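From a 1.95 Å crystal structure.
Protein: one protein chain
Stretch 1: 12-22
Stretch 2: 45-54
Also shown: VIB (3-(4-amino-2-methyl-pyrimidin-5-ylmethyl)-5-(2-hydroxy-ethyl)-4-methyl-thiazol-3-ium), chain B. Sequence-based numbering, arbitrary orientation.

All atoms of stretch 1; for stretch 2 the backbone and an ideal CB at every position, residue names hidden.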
# COMPACT_ATOMS: atom_id res chain seq x y z
N VAL A 12 -13.99 -3.27 -0.12
CA VAL A 12 -14.40 -2.15 0.70
C VAL A 12 -13.19 -1.32 1.13
O VAL A 12 -13.24 -0.10 1.08
CB VAL A 12 -15.20 -2.59 1.95
CG1 VAL A 12 -16.36 -3.49 1.53
CG2 VAL A 12 -14.31 -3.28 2.95
N ILE A 13 -12.11 -1.98 1.51
CA ILE A 13 -10.88 -1.28 1.89
C ILE A 13 -10.31 -0.47 0.71
O ILE A 13 -9.87 0.66 0.90
CB ILE A 13 -9.81 -2.26 2.39
CG1 ILE A 13 -10.26 -2.93 3.69
CG2 ILE A 13 -8.48 -1.54 2.61
CD1 ILE A 13 -10.46 -1.96 4.84
N SER A 14 -10.35 -1.05 -0.49
CA SER A 14 -9.84 -0.38 -1.69
C SER A 14 -10.62 0.88 -1.99
O SER A 14 -10.05 1.92 -2.35
CB SER A 14 -9.91 -1.31 -2.90
OG SER A 14 -9.06 -2.42 -2.73
N ILE A 15 -11.93 0.77 -1.83
CA ILE A 15 -12.85 1.87 -2.09
C ILE A 15 -12.66 3.00 -1.09
O ILE A 15 -12.57 4.17 -1.49
CB ILE A 15 -14.31 1.38 -2.03
CG1 ILE A 15 -14.58 0.43 -3.20
CG2 ILE A 15 -15.26 2.56 -2.07
CD1 ILE A 15 -15.89 -0.32 -3.08
N VAL A 16 -12.59 2.66 0.19
CA VAL A 16 -12.39 3.66 1.24
C VAL A 16 -11.07 4.40 1.02
O VAL A 16 -11.02 5.63 1.09
CB VAL A 16 -12.38 3.01 2.64
CG1 VAL A 16 -11.88 4.01 3.67
CG2 VAL A 16 -13.76 2.48 2.99
N PHE A 17 -10.01 3.66 0.75
CA PHE A 17 -8.71 4.29 0.59
C PHE A 17 -8.55 4.99 -0.76
O PHE A 17 -7.66 5.82 -0.91
CB PHE A 17 -7.59 3.28 0.81
CG PHE A 17 -7.17 3.19 2.24
CD1 PHE A 17 -7.82 2.34 3.11
CD2 PHE A 17 -6.17 4.02 2.72
CE1 PHE A 17 -7.48 2.31 4.44
CE2 PHE A 17 -5.81 3.98 4.06
CZ PHE A 17 -6.46 3.12 4.92
N ALA A 18 -9.41 4.66 -1.73
CA ALA A 18 -9.45 5.42 -2.98
C ALA A 18 -9.77 6.88 -2.69
O ALA A 18 -9.22 7.78 -3.33
CB ALA A 18 -10.47 4.84 -3.93
N VAL A 19 -10.64 7.11 -1.71
CA VAL A 19 -10.97 8.46 -1.29
C VAL A 19 -9.75 9.16 -0.69
O VAL A 19 -9.46 10.31 -1.01
CB VAL A 19 -12.12 8.47 -0.27
CG1 VAL A 19 -12.36 9.88 0.27
CG2 VAL A 19 -13.40 7.92 -0.90
N VAL A 20 -9.01 8.45 0.15
CA VAL A 20 -7.77 8.99 0.72
C VAL A 20 -6.74 9.30 -0.36
O VAL A 20 -6.13 10.37 -0.36
CB VAL A 20 -7.13 8.02 1.74
CG1 VAL A 20 -5.83 8.62 2.31
CG2 VAL A 20 -8.11 7.67 2.84
N TYR A 21 -6.53 8.34 -1.26
CA TYR A 21 -5.63 8.51 -2.40
C TYR A 21 -5.95 9.80 -3.18
O TYR A 21 -5.05 10.54 -3.56
CB TYR A 21 -5.72 7.31 -3.36
CG TYR A 21 -5.06 6.03 -2.90
CD1 TYR A 21 -4.60 5.88 -1.60
CD2 TYR A 21 -4.87 4.98 -3.78
CE1 TYR A 21 -3.98 4.71 -1.19
CE2 TYR A 21 -4.25 3.82 -3.39
CZ TYR A 21 -3.81 3.69 -2.10
OH TYR A 21 -3.20 2.53 -1.74
N LEU A 22 -7.23 10.03 -3.43
CA LEU A 22 -7.63 11.18 -4.24
C LEU A 22 -7.29 12.50 -3.55
O LEU A 22 -6.84 13.45 -4.19
CB LEU A 22 -9.13 11.11 -4.54
CG LEU A 22 -9.70 12.25 -5.41
CD1 LEU A 22 -8.97 12.34 -6.75
CD2 LEU A 22 -11.20 12.06 -5.62
N UNK A 45 4.40 7.16 -0.20
CA UNK A 45 4.05 5.83 0.27
C UNK A 45 2.58 5.65 0.64
O UNK A 45 2.10 4.52 0.71
CB UNK A 45 4.92 5.49 1.48
N UNK A 46 1.87 6.75 0.89
CA UNK A 46 0.45 6.66 1.18
C UNK A 46 -0.29 6.01 0.02
O UNK A 46 -1.27 5.28 0.23
CB UNK A 46 -0.13 8.05 1.47
N UNK A 47 0.17 6.25 -1.21
CA UNK A 47 -0.51 5.68 -2.38
C UNK A 47 -0.29 4.17 -2.54
O UNK A 47 -0.86 3.56 -3.45
CB UNK A 47 -0.03 6.40 -3.65
N UNK A 48 0.54 3.59 -1.67
CA UNK A 48 0.75 2.13 -1.67
C UNK A 48 0.07 1.40 -0.50
O UNK A 48 0.10 0.16 -0.43
CB UNK A 48 2.25 1.83 -1.63
N UNK A 49 -0.48 2.15 0.44
CA UNK A 49 -0.87 1.55 1.72
C UNK A 49 -1.91 0.43 1.57
O UNK A 49 -1.88 -0.54 2.30
CB UNK A 49 -1.42 2.64 2.65
N UNK A 50 -2.80 0.55 0.58
CA UNK A 50 -3.82 -0.45 0.33
C UNK A 50 -3.20 -1.83 0.10
O UNK A 50 -3.70 -2.83 0.59
CB UNK A 50 -4.67 -0.04 -0.87
N UNK A 51 -2.09 -1.88 -0.63
CA UNK A 51 -1.44 -3.15 -0.93
C UNK A 51 -0.99 -3.84 0.35
O UNK A 51 -1.16 -5.03 0.50
CB UNK A 51 -0.25 -2.93 -1.86
N UNK A 52 -0.41 -3.07 1.26
CA UNK A 52 0.12 -3.63 2.48
C UNK A 52 -1.04 -4.10 3.38
O UNK A 52 -0.98 -5.19 3.94
CB UNK A 52 1.00 -2.60 3.20
N UNK A 53 -2.08 -3.29 3.48
CA UNK A 53 -3.25 -3.59 4.31
C UNK A 53 -3.91 -4.89 3.86
O UNK A 53 -4.08 -5.81 4.65
CB UNK A 53 -4.26 -2.44 4.25
N UNK A 54 -4.24 -4.98 2.57
CA UNK A 54 -4.92 -6.16 2.05
C UNK A 54 -4.08 -7.42 2.24
O UNK A 54 -4.62 -8.45 2.62
CB UNK A 54 -5.25 -5.97 0.57
CM2 VIB B . -3.13 5.01 -6.92
N4A VIB B . 1.24 7.19 -7.24
CM4 VIB B . 2.30 11.90 -7.39
O1 VIB B . 5.09 10.36 -9.57
C7 VIB B . 4.57 10.89 -10.77
C6 VIB B . 3.48 11.87 -10.43
C2 VIB B . 0.36 9.52 -9.78
S1 VIB B . 1.44 10.08 -10.77
C5 VIB B . 2.29 11.06 -9.94
C4 VIB B . 1.80 11.08 -8.58
N3 VIB B . 0.57 10.11 -8.49
C7A VIB B . -0.18 9.94 -7.25
C4A VIB B . -0.20 7.29 -7.17
N3A VIB B . -0.95 6.19 -7.09
C2A VIB B . -2.31 6.30 -7.02
N1A VIB B . -2.90 7.54 -7.02
C6A VIB B . -2.14 8.67 -7.10
C5A VIB B . -0.78 8.53 -7.17

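Position 45 opens the stretch out of reach of stretch 1. Its backbone angles, -60/-20, are open to almost any residue, so the visible atoms do not choose. The deposited residue is Gly45. Its carbonyl accepts a hydrogen bond from the N of 48.

At position 46 the CA-to-CB bond points sideways, and nothing of stretch 1 lies within 5.5 Å of the ideal CB. Val20 and the Tyr21 ring lie just beyond that, so an aliphatic residue could reach across, though others would fit. It is Ile46. Its CG1 comes to 4.4 Å from Val20 CG1. Its backbone O lies 3.1 Å from Tyr21 CE1.

Position 47 also points its CB sideways, but the ideal CB is 4.9 Å from Tyr21 CZ. The CA sits over one face of the Tyr21 ring, 4.0 Å from its centroid. The ligand VIB lies on this side too. A flat side chain would suit the space, and one with a donor could use the carbonyl of Tyr21; a long aliphatic chain would also find apolar surface. The residue is Trp47. Its NE1 donates a hydrogen bond to Tyr21 O at 3.2 Å. Its edge is directed at the Tyr21 face, the planes at 78°. VIB C6A lies over one face of the indole, 3.4 Å from Trp47 NE1.

At position 48 the CB points away from stretch 1, 5.5 Å from Tyr21 OH. Stretch 1 sets little limit on size. Phe48 is deposited, and its ring takes almost no part in the contact.

Position 49 points toward stretch 1. The ideal CB is 4.7 Å from Tyr21 OH and 4.8 Å from Phe17 CE2. A medium aliphatic residue, Val, Ile or Leu, would fill the gap between the two rings. Ile49 does so. Its CG2 lies 3.5 Å from Phe17 CD2 and 4.0 Å from Tyr21 CE1, at the edge of the tyrosine ring.

Position 50 is the tightest. Its CB points toward stretch 1 and lies 3.1 Å from Tyr21 OH, with Phe17 CB at 4.7 Å and Ser14 CA at 5.2 Å. The Tyr21 hydroxyl leaves little room at the CB, so a small or compact side chain suits: Ala, Ser, Thr or Val. Val50 is found. Its CG2 packs 3.2 Å from Phe17 CB and 3.6 Å from Tyr21 CZ, while CG1 lies 4.0 Å from Ser14 OG. Its backbone N donates to Tyr21 OH at 3.1 Å, a bond any residue but proline could make.

Positions 51 and 52 make no contact with stretch 1, which leaves their choice open. They are Ser51, whose CB points away, and Val52.

Position 53 points toward stretch 1, its CB 4.6 Å from Ile13 CG2. Ile13 and Phe17 offer apolar surface, suited to Leu, Ile or Met. Ile53 touches both: CG2 is 3.9 Å from Ile13 CG2, and CD1 is 3.6 Å from Phe17 CZ.

Position 54 points sideways with no near neighbour in stretch 1. Ala54 is deposited.

Stretch 2 (45-54) GIWFIVSVIA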
# COMPACT_ATOMS: atom_id res chain seq x y z
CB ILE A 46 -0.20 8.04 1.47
CG1 ILE A 46 -1.49 7.86 2.28
CG2 ILE A 46 -0.52 8.77 0.18
CD1 ILE A 46 -1.27 7.29 3.69
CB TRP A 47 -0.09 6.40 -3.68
CG TRP A 47 -0.64 7.81 -3.75
CD1 TRP A 47 -1.95 8.19 -3.73
CD2 TRP A 47 0.13 9.01 -3.87
NE1 TRP A 47 -2.05 9.57 -3.81
CE2 TRP A 47 -0.78 10.09 -3.89
CE3 TRP A 47 1.51 9.28 -3.95
CZ2 TRP A 47 -0.36 11.42 -4.00
CZ3 TRP A 47 1.92 10.60 -4.05
CH2 TRP A 47 0.99 11.65 -4.07
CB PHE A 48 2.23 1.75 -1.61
CG PHE A 48 3.15 2.58 -2.46
CD1 PHE A 48 2.74 3.09 -3.68
CD2 PHE A 48 4.44 2.84 -2.02
CE1 PHE A 48 3.61 3.85 -4.45
CE2 PHE A 48 5.31 3.59 -2.78
CZ PHE A 48 4.90 4.10 -4.00
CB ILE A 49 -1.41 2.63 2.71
CG1 ILE A 49 -1.49 2.04 4.12
CG2 ILE A 49 -2.76 3.17 2.25
CD1 ILE A 49 -1.68 3.07 5.21
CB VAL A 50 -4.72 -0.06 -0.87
CG1 VAL A 50 -5.50 -1.25 -1.39
CG2 VAL A 50 -5.65 1.06 -0.48
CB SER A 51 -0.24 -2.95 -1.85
OG SER A 51 -0.67 -2.70 -3.18
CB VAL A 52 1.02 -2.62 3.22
CG1 VAL A 52 1.29 -3.07 4.66
CG2 VAL A 52 2.33 -2.43 2.45
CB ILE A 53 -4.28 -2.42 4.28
CG1 ILE A 53 -3.67 -1.17 4.95
CG2 ILE A 53 -5.63 -2.84 4.91
CD1 ILE A 53 -4.52 0.10 4.86
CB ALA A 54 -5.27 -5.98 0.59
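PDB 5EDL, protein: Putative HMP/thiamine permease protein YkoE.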